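PDB 5LHJ: leucine aminopeptidase 2, chloroplastic from Streptomyces sp. BC16019, which probably acts as a manganese-dependent leucyl aminopeptidase of the M17 family, removing N-terminal residues from peptides, and serves in bottromycin maturation. Local coordinates for residues A99-V104 with E133-G138. Residues are numbered along the deposited sequence; the frame is centred on the assembly and turned at random.
Sequences ASVRAV and EGAVLG
The beta carbon of Val101 is directed toward the helix that carries Ala135 and Gly138, and its two methyls touch that helix, a worked example of how a branched residue fits a glycine-bearing helix face. Both helices, 90-102 and 124-139, belong to the alpha/beta N-terminal domain of the M17 family, where Val101 and Ala135 also rest on strand 109-112. Both branches press on Ala135 O, but CG2 alone reaches Gly138. Set between the backbone N and the carbonyl carbon of Val101, CG2 meets bare main chain, 3.5 Å from Gly138 C and 3.7 Å from Ala135 O. CG1, anti to the carbonyl carbon of Val101 (chi1 -61°), lies against the backbone of Ala135, 3.9 Å from Ala135 CA, and just reaches the CB methyl. Glycine makes this closeness possible, since a beta carbon on Gly138 would collide with CG2. An alanine in place of Val101 would probably open a gap over Gly138 and leave the methyl of Ala135 without its apolar neighbour across the helices. At the more exposed border, Arg102 bends at chi3 (-60°), bringing one guanidinium face, near its rim, against Ala99 CA. Water bridges the remaining distance: lying in the guanidinium plane at its edge, it accepts from Arg102 NH1 at 2.7 Å and donates to Gly138 O at 2.8 Å.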
loop_
_atom_site.group_PDB
_atom_site.type_symbol
_atom_site.label_atom_id
_atom_site.label_comp_id
_atom_site.label_asym_id
_atom_site.label_seq_id
_atom_site.Cartn_x
_atom_site.Cartn_y
_atom_site.Cartn_z
ATOM N N ALA A 99 30.097 27.515 -11.010
ATOM C CA ALA A 99 31.154 26.491 -11.158
ATOM C C ALA A 99 32.537 27.005 -10.746
ATOM O O ALA A 99 33.328 26.272 -10.152
ATOM C CB ALA A 99 31.204 25.973 -12.588
ATOM N N SER A 100 32.824 28.261 -11.098
ATOM C CA SER A 100 34.073 28.920 -10.720
ATOM C C SER A 100 34.250 29.009 -9.207
ATOM O O SER A 100 35.317 28.665 -8.683
ATOM C CB SER A 100 34.157 30.338 -11.319
ATOM O OG SER A 100 34.089 30.295 -12.734
ATOM N N VAL A 101 33.214 29.473 -8.505
ATOM C CA VAL A 101 33.306 29.648 -7.058
ATOM C C VAL A 101 33.424 28.298 -6.329
ATOM O O VAL A 101 34.126 28.196 -5.326
ATOM C CB VAL A 101 32.171 30.533 -6.456
ATOM C CG1 VAL A 101 32.216 31.939 -7.037
ATOM C CG2 VAL A 101 30.789 29.936 -6.656
ATOM N N ARG A 102 32.785 27.264 -6.863
ATOM C CA ARG A 102 32.920 25.912 -6.311
ATOM C C ARG A 102 34.328 25.314 -6.470
ATOM O O ARG A 102 34.692 24.405 -5.724
ATOM C CB ARG A 102 31.907 24.957 -6.951
ATOM C CG ARG A 102 30.480 25.095 -6.443
ATOM C CD ARG A 102 29.689 23.826 -6.756
ATOM N NE ARG A 102 29.635 23.561 -8.200
ATOM C CZ ARG A 102 28.788 24.139 -9.061
ATOM N NH1 ARG A 102 27.896 25.039 -8.647
ATOM N NH2 ARG A 102 28.834 23.811 -10.357
ATOM N N ALA A 103 35.095 25.811 -7.443
ATOM C CA ALA A 103 36.437 25.310 -7.753
ATOM C C ALA A 103 37.582 26.136 -7.160
ATOM O O ALA A 103 38.740 25.946 -7.538
ATOM C CB ALA A 103 36.600 25.221 -9.270
ATOM N N VAL A 104 37.270 27.025 -6.219
ATOM C CA VAL A 104 38.243 27.968 -5.671
ATOM C C VAL A 104 39.290 27.320 -4.730
ATOM O O VAL A 104 40.388 27.860 -4.540
ATOM C CB VAL A 104 37.482 29.156 -4.996
ATOM C CG1 VAL A 104 37.050 28.825 -3.572
ATOM C CG2 VAL A 104 38.283 30.434 -5.060
ATOM N N GLU A 133 25.356 37.281 -9.931
ATOM C CA GLU A 133 24.340 36.400 -9.339
ATOM C C GLU A 133 24.873 35.002 -9.104
ATOM O O GLU A 133 24.709 34.435 -8.017
ATOM C CB GLU A 133 23.096 36.293 -10.225
ATOM C CG GLU A 133 22.203 37.505 -10.182
ATOM C CD GLU A 133 20.931 37.357 -11.012
ATOM O OE1 GLU A 133 20.569 36.209 -11.400
ATOM O OE2 GLU A 133 20.275 38.405 -11.239
ATOM N N GLY A 134 25.501 34.435 -10.130
ATOM C CA GLY A 134 25.980 33.044 -10.061
ATOM C C GLY A 134 27.043 32.853 -8.995
ATOM O O GLY A 134 27.104 31.796 -8.355
ATOM N N ALA A 135 27.880 33.876 -8.805
ATOM C CA ALA A 135 28.932 33.843 -7.791
ATOM C C ALA A 135 28.352 33.746 -6.384
ATOM O O ALA A 135 28.762 32.890 -5.602
ATOM C CB ALA A 135 29.819 35.065 -7.904
ATOM N N VAL A 136 27.389 34.615 -6.073
ATOM C CA VAL A 136 26.744 34.603 -4.762
ATOM C C VAL A 136 25.935 33.321 -4.566
ATOM O O VAL A 136 26.035 32.660 -3.525
ATOM C CB VAL A 136 25.840 35.839 -4.561
ATOM C CG1 VAL A 136 25.055 35.753 -3.251
ATOM C CG2 VAL A 136 26.674 37.104 -4.605
ATOM N N LEU A 137 25.142 32.969 -5.573
ATOM C CA LEU A 137 24.305 31.764 -5.487
ATOM C C LEU A 137 25.134 30.484 -5.353
ATOM O O LEU A 137 24.745 29.559 -4.618
ATOM C CB LEU A 137 23.371 31.682 -6.697
ATOM C CG LEU A 137 22.348 32.807 -6.817
ATOM C CD1 LEU A 137 21.607 32.668 -8.140
ATOM C CD2 LEU A 137 21.401 32.832 -5.633
ATOM N N GLY A 138 26.273 30.429 -6.049
ATOM C CA GLY A 138 27.170 29.269 -6.002
ATOM C C GLY A 138 27.992 29.128 -4.730
ATOM O O GLY A 138 28.386 28.004 -4.364
HETATM O O HOH W 1 27.437 26.011 -6.161
#